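Local coordinates for uncharacterized protein (Legionella pneumophila subsp. pneumophila, PDB 4WRP) that is of unknown function but is probably a Legionella effector, represented here by its helical C-terminal DUF5617 domain, at residues A[11-16]-A[46-51]; A[17-22]-A[57-62]; A[24-29]-A[53-58]; A[79-82]-A[86-89]. All blocks are in the same frame, centred on the assembly; numbering follows the deposited sequence. Where two conformers were deposited one is given.

Interaction 1. Residues A[11-16]-A[46-51]; sequences ELWRNA and DDYTKG
The indole of Trp13 presents its five-membered ring edge-on to the flat side of Tyr48, and NE1 stands over the centre of the phenol, 3.2 Å above its plane. Two measurements define this T-shaped (edge-to-face) pair, 4.3 Å between centroids and 66° between planes; NE1 and CD1 make the approach together. NE1 comes to 3.2 Å from Tyr48 CZ, while CD1 lies 3.4 Å from the same CZ. The N-H edge of the indole is thus turned to the phenol face. Both residues carry CG anti to the backbone N (chi1 -178° for Trp13, 175° for Tyr48), which sends the two rings out from their helices into the gap between them. The contact joins helix 6-21 to helix 34-49 within the helical DUF5617 domain and belongs to its buried aromatic core, where Trp13 also stacks on Trp56 and Phe17. The backbones stay well apart, with the CA atoms of Trp13 and Tyr48 separated by 10.2 Å, so the rings alone span the distance. At the far end of the phenol, Tyr48 OH is hydrogen-bonded to Tyr9 OH and His71 ND1, the latter from helix 68-83.

Interaction 2. Residues A[17-22]-A[57-62]; sequences FQEIMN and AKFRRI
Glu19 OE2 accepts a hydrogen bond from Lys58 NZ, and the 2.9 Å separation of these two atoms also makes a salt bridge. The ammonium is received on the syn lone pair of OE2, the side that faces the other carboxylate oxygen. Both chains are extended, and they meet at about a right angle. For Glu19, CG anti to the backbone N (chi1 174°) carries the carboxylate outward from the helix to the lysine. The second oxygen has a different neighbour: Glu19 OE1 lies at the edge of the Phe59 ring, near its plane, 3.7 Å from CZ, where the C-H bonds would offer a weakly positive surface. The carboxylate and ring planes are 82° apart. Within the loop, Lys58 CG covers one face of its neighbour Phe59, 4.0 Å above the plane. Ile20 meets the ring with CG1 and CD1, each 4.1 Å from Phe59 CE2. Within 57-62, Ala57 O takes two donors: Arg60 N at 3.1 Å, and Arg60 NH1 in a weak bond of 3.3 Å. The contact sets the last turn of helix 6-21 against the loop that follows helix 34-49 and leads to helix 68-83; Ile20 also packs on Val44 of helix 34-49, while Phe59 rests on Ala16 of helix 6-21.

Interaction 3. Residues A[24-29]-A[53-58]; sequences PRHQLH and NTWWAK
The nearest CA atoms of 24-29 and 53-58, those of Arg25 and Trp55, are 10.6 Å apart, so side chains bridge the gap between a short 3-10 turn at 24-26 and a loop that turns 3-10 at 57-58. They do so by an offset (parallel-displaced) stack of His26 on Trp55, which joins the two interhelical loops flanking helix 34-49 in this helical domain. The imidazole and the six-membered ring of the indole have centroids 4.3 Å apart and planes inclined by only 15°. His26 CE1 lies over one face of Trp55, displaced toward the rim. With CG anti to the carbonyl carbon in both His26 (chi1 -70°) and Trp55 (chi1 -74°), the two rings come in from opposite directions and overlap. Outside the pair, His26 NE2 makes a weak hydrogen bond to Ile20 O, which would help to fix the turn of the imidazole, and Trp55 N is held by Asp47 OD2 of helix 34-49. Arg25 adds a more distant contact at the indole edge, with CB 4.4 Å from Trp55 CH2. That same CH2 is the closest indole atom to the histidine, 3.4 Å from His26 CE1.

Interaction 4. Residues A[79-82]-A[86-89]; sequences VKEI and NYTT
Glu81, Asn86 and Tyr87 each hold CG anti to the carbonyl carbon (chi1 -70°, -75° and -55°), and the glutamate chain is extended beyond CG; together these torsions carry the carboxylate to the phenol and the asparagine amide back to the helix backbone. Tyr87 OH donates to Glu81 OE1 over 2.5 Å, a short hydrogen bond that meets the oxygen nearly along its C-O direction. OE1 also lies at the edge of the Tyr87 ring, in its plane. The remaining carboxylate oxygen is engaged as well, Glu81 OE2 forming a salt bridge with Arg96, so both oxygens are tied down. The backbone carbonyl of the same residue is gripped twice by Asn86. Asn86 N reaches Glu81 O at 3.0 Å, almost in line with the C=O bond, and Asn86 ND2 reaches it at 3.1 Å, in the carbonyl plane on a lone pair. Next along the helix, Ile82 O accepts from a water at 2.8 Å; this water in turn accepts from Tyr87 N. Ile82 further packs CG1 against Tyr87 CD2 at 3.9 Å, the side chains crossing at about a right angle. The bond from Asn86 N to Glu81 O is of the 6→1 kind and closes the turn that follows the last turn of helix 68-83. Thr89 is then the N-cap of helix 90-98, its OG1 bonded to Ala92 N, and that helix packs against Tyr87 through Ala92, Leu93 and Arg96, while Ile82 also reaches Ile38 of helix 34-49.

Interactions 1, 2 and 3 form a connected group. The centres of 1 and 2 are about 6 Å apart and both use helix 6-21; 2 and 3 lie about 8 Å apart and share Ala57 and Lys58; 1 and 3, about 12 Å apart, are tied by probable hydrogen bonds from Thr54 N and Trp55 N to Asp47. Their first segments run from 11 to 29 and their second segments fall within 46-62, so the end of helix 34-49 and its following loop fold back along the first helix. Interaction 4 comes later in the chain, about 17 Å from interaction 1 between centres. Helix 34-49 meets both regions of this all-helical domain, through Asp47 and Tyr48 in the first and Ile38 in the second.

Interaction 1. Residues A[11-16]-A[46-51]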
# COMPACT_ATOMS: atom_id res chain seq x y z
N GLU A 11 -0.86 -8.02 2.06
CA GLU A 11 -2.07 -8.82 1.81
C GLU A 11 -3.19 -8.49 2.82
O GLU A 11 -4.35 -8.32 2.46
CB GLU A 11 -1.74 -10.30 1.85
CG GLU A 11 -2.97 -11.10 1.52
CD GLU A 11 -3.73 -10.49 0.34
OE1 GLU A 11 -4.95 -10.21 0.50
OE2 GLU A 11 -3.09 -10.23 -0.73
N LEU A 12 -2.85 -8.38 4.10
CA LEU A 12 -3.83 -7.98 5.12
C LEU A 12 -4.37 -6.61 4.78
O LEU A 12 -5.59 -6.37 4.85
CB LEU A 12 -3.23 -7.90 6.53
CG LEU A 12 -2.75 -9.14 7.25
CD1 LEU A 12 -2.46 -8.71 8.68
CD2 LEU A 12 -3.76 -10.31 7.18
N TRP A 13 -3.47 -5.70 4.41
CA TRP A 13 -3.88 -4.35 4.07
C TRP A 13 -4.85 -4.34 2.87
O TRP A 13 -5.83 -3.56 2.84
CB TRP A 13 -2.68 -3.47 3.78
CG TRP A 13 -3.03 -2.08 3.48
CD1 TRP A 13 -3.05 -1.02 4.36
CD2 TRP A 13 -3.39 -1.54 2.19
NE1 TRP A 13 -3.41 0.12 3.69
CE2 TRP A 13 -3.63 -0.17 2.37
CE3 TRP A 13 -3.53 -2.09 0.91
CZ2 TRP A 13 -4.01 0.65 1.33
CZ3 TRP A 13 -3.92 -1.26 -0.12
CH2 TRP A 13 -4.15 0.08 0.09
N ARG A 14 -4.57 -5.18 1.88
CA ARG A 14 -5.41 -5.25 0.70
C ARG A 14 -6.85 -5.67 1.04
O ARG A 14 -7.80 -5.13 0.50
CB ARG A 14 -4.81 -6.24 -0.31
CG ARG A 14 -3.78 -5.65 -1.27
CD ARG A 14 -3.75 -6.46 -2.57
NE ARG A 14 -4.04 -7.84 -2.29
CZ ARG A 14 -4.71 -8.68 -3.08
NH1 ARG A 14 -5.14 -8.32 -4.28
NH2 ARG A 14 -4.92 -9.91 -2.65
N ASN A 15 -6.98 -6.67 1.92
CA ASN A 15 -8.27 -7.16 2.34
C ASN A 15 -9.05 -6.10 3.08
O ASN A 15 -10.25 -5.93 2.82
CB ASN A 15 -8.10 -8.44 3.16
CG ASN A 15 -7.32 -9.50 2.41
OD1 ASN A 15 -6.51 -10.25 2.99
ND2 ASN A 15 -7.52 -9.56 1.09
N ALA A 16 -8.36 -5.31 3.91
CA ALA A 16 -8.97 -4.18 4.60
C ALA A 16 -9.44 -3.14 3.58
O ALA A 16 -10.54 -2.60 3.65
CB ALA A 16 -7.98 -3.55 5.61
N ASP A 46 -5.35 8.65 2.20
CA ASP A 46 -4.81 9.74 3.03
C ASP A 46 -5.12 9.48 4.50
O ASP A 46 -4.27 9.62 5.34
CB ASP A 46 -5.38 11.07 2.56
CG ASP A 46 -4.61 12.27 3.15
OD1 ASP A 46 -3.37 12.24 3.35
OD2 ASP A 46 -5.28 13.27 3.40
N ASP A 47 -6.34 9.05 4.80
CA ASP A 47 -6.73 8.72 6.17
C ASP A 47 -5.79 7.65 6.73
O ASP A 47 -5.32 7.75 7.86
CB ASP A 47 -8.21 8.32 6.24
CG ASP A 47 -8.64 7.95 7.64
OD1 ASP A 47 -8.41 8.80 8.53
OD2 ASP A 47 -9.19 6.81 7.83
N TYR A 48 -5.45 6.67 5.90
CA TYR A 48 -4.49 5.62 6.30
C TYR A 48 -3.14 6.17 6.72
O TYR A 48 -2.57 5.70 7.68
CB TYR A 48 -4.31 4.60 5.18
CG TYR A 48 -3.28 3.53 5.40
CD1 TYR A 48 -3.45 2.54 6.36
CD2 TYR A 48 -2.12 3.52 4.64
CE1 TYR A 48 -2.53 1.53 6.54
CE2 TYR A 48 -1.16 2.54 4.83
CZ TYR A 48 -1.38 1.53 5.76
OH TYR A 48 -0.42 0.56 5.93
N THR A 49 -2.64 7.16 6.00
CA THR A 49 -1.31 7.71 6.29
C THR A 49 -1.35 8.66 7.49
O THR A 49 -0.32 9.13 7.90
CB THR A 49 -0.76 8.47 5.10
OG1 THR A 49 -1.60 9.60 4.86
CG2 THR A 49 -0.72 7.57 3.83
N LYS A 50 -2.54 8.97 8.03
CA LYS A 50 -2.68 9.88 9.13
C LYS A 50 -3.17 9.12 10.35
O LYS A 50 -3.77 9.70 11.20
CB LYS A 50 -3.68 10.98 8.78
CG LYS A 50 -3.22 11.94 7.71
CD LYS A 50 -4.34 12.87 7.29
CE LYS A 50 -3.83 14.17 6.67
NZ LYS A 50 -3.07 14.07 5.37
N GLY A 51 -2.99 7.81 10.40
CA GLY A 51 -3.38 7.05 11.59
C GLY A 51 -4.69 6.29 11.48
O GLY A 51 -5.01 5.53 12.38

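Interaction 2. Residues A[17-22]-A[57-62]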
# COMPACT_ATOMS: atom_id res chain seq x y z
N PHE A 17 -8.57 -2.83 2.66
CA PHE A 17 -8.80 -1.76 1.76
C PHE A 17 -9.99 -2.08 0.91
O PHE A 17 -10.83 -1.17 0.69
CB PHE A 17 -7.57 -1.51 0.87
CG PHE A 17 -7.81 -0.52 -0.20
CD1 PHE A 17 -7.89 0.85 0.12
CD2 PHE A 17 -7.90 -0.92 -1.52
CE1 PHE A 17 -8.11 1.78 -0.87
CE2 PHE A 17 -8.11 0.02 -2.50
CZ PHE A 17 -8.23 1.36 -2.18
N GLN A 18 -10.09 -3.30 0.40
CA GLN A 18 -11.27 -3.60 -0.41
C GLN A 18 -12.56 -3.56 0.41
O GLN A 18 -13.62 -3.17 -0.10
CB GLN A 18 -11.16 -4.91 -1.20
CG GLN A 18 -11.08 -6.17 -0.40
CD GLN A 18 -12.42 -6.70 0.02
OE1 GLN A 18 -13.44 -6.45 -0.62
NE2 GLN A 18 -12.44 -7.42 1.12
N GLU A 19 -12.48 -3.95 1.67
CA GLU A 19 -13.67 -3.90 2.52
C GLU A 19 -14.05 -2.45 2.68
O GLU A 19 -15.20 -2.08 2.48
CB GLU A 19 -13.46 -4.56 3.89
CG GLU A 19 -14.70 -4.34 4.79
CD GLU A 19 -14.71 -5.17 6.07
OE1 GLU A 19 -14.00 -6.20 6.15
OE2 GLU A 19 -15.48 -4.80 7.01
N ILE A 20 -13.08 -1.60 2.97
CA ILE A 20 -13.38 -0.16 3.06
C ILE A 20 -13.98 0.42 1.78
O ILE A 20 -14.99 1.11 1.84
CB ILE A 20 -12.13 0.67 3.50
CG1 ILE A 20 -11.77 0.33 4.94
CG2 ILE A 20 -12.45 2.14 3.47
CD1 ILE A 20 -10.34 0.63 5.33
N MSE A 21 -13.39 0.16 0.61
CA MSE A 21 -13.88 0.78 -0.61
C MSE A 21 -15.26 0.25 -0.99
O MSE A 21 -15.96 0.94 -1.68
CB MSE A 21 -12.96 0.55 -1.81
CG MSE A 21 -11.58 1.16 -1.61
SE MSE A 21 -11.65 2.97 -0.89
CE MSE A 21 -12.92 3.89 -2.05
N ASN A 22 -15.62 -0.96 -0.59
CA ASN A 22 -16.93 -1.50 -0.82
C ASN A 22 -17.98 -1.04 0.21
O ASN A 22 -19.08 -1.51 0.18
CB ASN A 22 -16.89 -3.03 -0.80
CG ASN A 22 -16.35 -3.61 -2.07
OD1 ASN A 22 -16.74 -3.20 -3.15
ND2 ASN A 22 -15.45 -4.55 -1.95
N ALA A 57 -10.76 2.40 11.48
CA ALA A 57 -10.84 2.06 12.92
C ALA A 57 -11.04 0.56 13.14
O ALA A 57 -10.41 -0.03 14.02
CB ALA A 57 -11.94 2.85 13.60
N LYS A 58 -11.88 -0.07 12.33
CA LYS A 58 -12.10 -1.52 12.43
C LYS A 58 -10.79 -2.32 12.34
O LYS A 58 -10.70 -3.42 12.87
CB LYS A 58 -13.09 -1.97 11.32
CG LYS A 58 -13.20 -3.48 11.18
CD LYS A 58 -14.37 -3.91 10.29
CE LYS A 58 -14.37 -5.43 10.12
NZ LYS A 58 -15.72 -5.92 9.72
N PHE A 59 -9.79 -1.77 11.65
CA PHE A 59 -8.54 -2.46 11.39
C PHE A 59 -7.39 -1.83 12.15
O PHE A 59 -6.24 -1.94 11.72
CB PHE A 59 -8.25 -2.37 9.89
CG PHE A 59 -9.33 -2.94 9.06
CD1 PHE A 59 -9.47 -4.30 8.95
CD2 PHE A 59 -10.21 -2.13 8.41
CE1 PHE A 59 -10.48 -4.85 8.18
CE2 PHE A 59 -11.21 -2.66 7.65
CZ PHE A 59 -11.36 -4.02 7.56
N ARG A 60 -7.68 -1.18 13.27
CA ARG A 60 -6.71 -0.38 14.03
C ARG A 60 -5.48 -1.19 14.40
O ARG A 60 -4.40 -0.65 14.58
CB ARG A 60 -7.37 0.22 15.29
CG ARG A 60 -8.09 -0.79 16.20
CD ARG A 60 -9.29 -0.20 16.98
NE ARG A 60 -9.96 -1.15 17.91
CZ ARG A 60 -10.85 -2.10 17.58
NH1 ARG A 60 -11.22 -2.31 16.32
NH2 ARG A 60 -11.38 -2.87 18.53
N ARG A 61 -5.66 -2.51 14.49
CA ARG A 61 -4.61 -3.46 14.78
C ARG A 61 -3.43 -3.39 13.78
O ARG A 61 -2.27 -3.55 14.18
CB ARG A 61 -5.20 -4.88 14.77
CG ARG A 61 -4.22 -5.93 15.23
CD ARG A 61 -4.89 -7.20 15.73
NE ARG A 61 -3.95 -8.33 15.72
CZ ARG A 61 -4.24 -9.55 16.17
NH1 ARG A 61 -3.32 -10.51 16.09
NH2 ARG A 61 -5.43 -9.83 16.69
N ILE A 62 -3.70 -3.13 12.51
CA ILE A 62 -2.60 -3.10 11.54
C ILE A 62 -1.61 -1.97 11.77
O ILE A 62 -0.46 -2.10 11.37
CB ILE A 62 -3.08 -3.13 10.08
CG1 ILE A 62 -3.79 -1.83 9.69
CG2 ILE A 62 -3.97 -4.35 9.87
CD1 ILE A 62 -4.32 -1.85 8.27

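Interaction 3. Residues A[24-29]-A[53-58]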
# COMPACT_ATOMS: atom_id res chain seq x y z
N PRO A 24 -20.91 0.83 1.69
CA PRO A 24 -22.02 1.51 1.06
C PRO A 24 -22.02 3.04 1.29
O PRO A 24 -22.50 3.81 0.46
CB PRO A 24 -23.25 0.85 1.70
CG PRO A 24 -22.76 0.30 3.00
CD PRO A 24 -21.33 -0.06 2.78
N ARG A 25 -21.41 3.49 2.38
CA ARG A 25 -21.31 4.94 2.63
C ARG A 25 -20.55 5.73 1.59
O ARG A 25 -20.58 6.95 1.63
CB ARG A 25 -20.73 5.22 4.03
CG ARG A 25 -21.72 4.81 5.09
CD ARG A 25 -21.17 4.85 6.49
NE ARG A 25 -22.24 4.43 7.39
CZ ARG A 25 -23.30 5.17 7.73
NH1 ARG A 25 -23.44 6.41 7.26
NH2 ARG A 25 -24.22 4.68 8.55
N HIS A 26 -19.84 5.07 0.66
CA HIS A 26 -19.16 5.83 -0.37
C HIS A 26 -20.11 6.29 -1.46
O HIS A 26 -19.76 7.21 -2.20
CB HIS A 26 -18.05 5.02 -1.02
CG HIS A 26 -16.89 4.78 -0.13
ND1 HIS A 26 -16.04 5.79 0.29
CD2 HIS A 26 -16.42 3.64 0.42
CE1 HIS A 26 -15.10 5.27 1.05
NE2 HIS A 26 -15.31 3.96 1.14
N GLN A 27 -21.25 5.62 -1.60
CA GLN A 27 -22.21 5.95 -2.66
C GLN A 27 -21.50 6.06 -4.02
O GLN A 27 -21.66 7.04 -4.73
CB GLN A 27 -22.95 7.26 -2.34
CG GLN A 27 -23.71 7.29 -1.01
CD GLN A 27 -25.08 6.64 -1.08
OE1 GLN A 27 -25.50 5.94 -0.15
NE2 GLN A 27 -25.81 6.88 -2.18
N LEU A 28 -20.68 5.06 -4.34
CA LEU A 28 -20.01 5.00 -5.63
C LEU A 28 -20.66 3.93 -6.48
O LEU A 28 -21.06 2.89 -6.01
CB LEU A 28 -18.52 4.68 -5.50
CG LEU A 28 -17.66 5.83 -4.99
CD1 LEU A 28 -16.27 5.29 -4.64
CD2 LEU A 28 -17.60 6.98 -5.99
N HIS A 29 -20.71 4.21 -7.76
CA HIS A 29 -21.35 3.34 -8.69
C HIS A 29 -20.33 3.10 -9.77
O HIS A 29 -19.53 3.96 -10.05
CB HIS A 29 -22.57 4.07 -9.23
CG HIS A 29 -23.47 3.24 -10.07
ND1 HIS A 29 -23.18 2.94 -11.39
CD2 HIS A 29 -24.69 2.71 -9.82
CE1 HIS A 29 -24.17 2.22 -11.90
NE2 HIS A 29 -25.10 2.07 -10.96
N ASN A 53 -7.96 7.14 11.51
CA ASN A 53 -9.05 7.44 12.42
C ASN A 53 -10.39 7.59 11.81
O ASN A 53 -11.36 7.45 12.52
CB ASN A 53 -8.71 8.68 13.23
CG ASN A 53 -7.42 8.50 13.99
OD1 ASN A 53 -7.32 7.63 14.84
ND2 ASN A 53 -6.41 9.24 13.60
N THR A 54 -10.50 7.90 10.53
CA THR A 54 -11.83 8.03 9.93
C THR A 54 -12.36 6.74 9.33
O THR A 54 -13.49 6.40 9.57
CB THR A 54 -11.91 9.13 8.87
OG1 THR A 54 -11.42 10.35 9.42
CG2 THR A 54 -13.36 9.36 8.45
N TRP A 55 -11.56 6.03 8.54
CA TRP A 55 -12.08 4.90 7.75
C TRP A 55 -11.53 3.56 8.17
O TRP A 55 -12.07 2.54 7.80
CB TRP A 55 -11.73 5.12 6.27
CG TRP A 55 -12.56 6.16 5.61
CD1 TRP A 55 -12.22 7.47 5.33
CD2 TRP A 55 -13.88 5.97 5.11
NE1 TRP A 55 -13.28 8.10 4.69
CE2 TRP A 55 -14.31 7.20 4.56
CE3 TRP A 55 -14.76 4.88 5.11
CZ2 TRP A 55 -15.57 7.36 4.01
CZ3 TRP A 55 -16.02 5.04 4.53
CH2 TRP A 55 -16.41 6.27 4.00
N TRP A 56 -10.43 3.56 8.93
CA TRP A 56 -9.69 2.34 9.24
C TRP A 56 -9.79 1.88 10.70
O TRP A 56 -9.00 1.03 11.13
CB TRP A 56 -8.20 2.56 8.94
CG TRP A 56 -7.91 2.78 7.51
CD1 TRP A 56 -8.07 3.93 6.83
CD2 TRP A 56 -7.46 1.81 6.56
NE1 TRP A 56 -7.71 3.77 5.55
CE2 TRP A 56 -7.34 2.48 5.34
CE3 TRP A 56 -7.13 0.46 6.63
CZ2 TRP A 56 -6.89 1.84 4.17
CZ3 TRP A 56 -6.67 -0.18 5.48
CH2 TRP A 56 -6.56 0.51 4.27
N ALA A 57 -10.76 2.40 11.48
CA ALA A 57 -10.84 2.06 12.92
C ALA A 57 -11.04 0.56 13.14
O ALA A 57 -10.41 -0.03 14.02
CB ALA A 57 -11.94 2.85 13.60
N LYS A 58 -11.88 -0.07 12.33
CA LYS A 58 -12.10 -1.52 12.43
C LYS A 58 -10.79 -2.32 12.34
O LYS A 58 -10.70 -3.42 12.87
CB LYS A 58 -13.09 -1.97 11.32
CG LYS A 58 -13.20 -3.48 11.18
CD LYS A 58 -14.37 -3.91 10.29
CE LYS A 58 -14.37 -5.43 10.12
NZ LYS A 58 -15.72 -5.92 9.72

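Interaction 4. Residues A[79-82]-A[86-89]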
# COMPACT_ATOMS: atom_id res chain seq x y z
N VAL A 79 -0.30 8.55 -2.78
CA VAL A 79 -1.18 9.71 -2.66
C VAL A 79 -0.54 10.91 -3.37
O VAL A 79 -1.19 11.65 -4.10
CB VAL A 79 -1.47 10.03 -1.20
CG1 VAL A 79 -2.14 11.40 -1.05
CG2 VAL A 79 -2.33 8.91 -0.60
N LYS A 80 0.74 11.07 -3.21
CA LYS A 80 1.41 12.10 -3.98
C LYS A 80 1.32 11.88 -5.50
O LYS A 80 1.15 12.82 -6.24
CB LYS A 80 2.84 12.18 -3.56
CG LYS A 80 3.48 13.50 -3.89
CD LYS A 80 4.77 13.68 -3.08
CE LYS A 80 5.92 14.20 -3.94
NZ LYS A 80 7.24 13.64 -3.50
N GLU A 81 1.41 10.63 -5.96
CA GLU A 81 1.24 10.33 -7.36
C GLU A 81 -0.16 10.69 -7.86
O GLU A 81 -0.32 11.10 -9.03
CB GLU A 81 1.53 8.82 -7.65
CG GLU A 81 3.00 8.41 -7.51
CD GLU A 81 3.15 6.85 -7.53
OE1 GLU A 81 2.16 6.09 -7.81
OE2 GLU A 81 4.27 6.40 -7.21
N ILE A 82 -1.16 10.50 -7.00
CA ILE A 82 -2.52 10.91 -7.31
C ILE A 82 -2.58 12.43 -7.46
O ILE A 82 -3.13 12.95 -8.46
CB ILE A 82 -3.54 10.46 -6.23
CG1 ILE A 82 -3.66 8.93 -6.22
CG2 ILE A 82 -4.93 11.01 -6.56
CD1 ILE A 82 -4.35 8.39 -5.00
N ASN A 86 -1.09 11.42 -11.92
CA ASN A 86 -0.65 10.21 -12.65
C ASN A 86 -1.76 9.21 -13.03
O ASN A 86 -1.55 8.41 -13.95
CB ASN A 86 0.41 9.46 -11.88
CG ASN A 86 1.74 10.14 -11.95
OD1 ASN A 86 2.38 10.18 -12.99
ND2 ASN A 86 2.20 10.60 -10.84
N TYR A 87 -2.90 9.27 -12.36
CA TYR A 87 -3.99 8.32 -12.58
C TYR A 87 -5.18 9.00 -13.20
O TYR A 87 -5.69 10.01 -12.66
CB TYR A 87 -4.37 7.60 -11.29
CG TYR A 87 -3.18 6.95 -10.67
CD1 TYR A 87 -2.70 5.73 -11.17
CD2 TYR A 87 -2.44 7.60 -9.69
CE1 TYR A 87 -1.57 5.16 -10.67
CE2 TYR A 87 -1.29 7.03 -9.19
CZ TYR A 87 -0.87 5.80 -9.70
OH TYR A 87 0.27 5.23 -9.25
N THR A 88 -5.62 8.47 -14.33
CA THR A 88 -6.85 8.88 -15.00
C THR A 88 -7.98 7.86 -14.83
O THR A 88 -9.14 8.22 -14.96
CB THR A 88 -6.63 9.12 -16.50
OG1 THR A 88 -6.28 7.90 -17.12
CG2 THR A 88 -5.47 10.10 -16.74
N THR A 89 -7.66 6.62 -14.48
CA THR A 89 -8.69 5.65 -14.06
C THR A 89 -8.43 5.08 -12.69
O THR A 89 -7.26 4.94 -12.24
CB THR A 89 -8.80 4.47 -15.05
OG1 THR A 89 -7.61 3.65 -14.98
CG2 THR A 89 -8.99 5.00 -16.49
O HOH W 1 -4.02 11.18 -10.41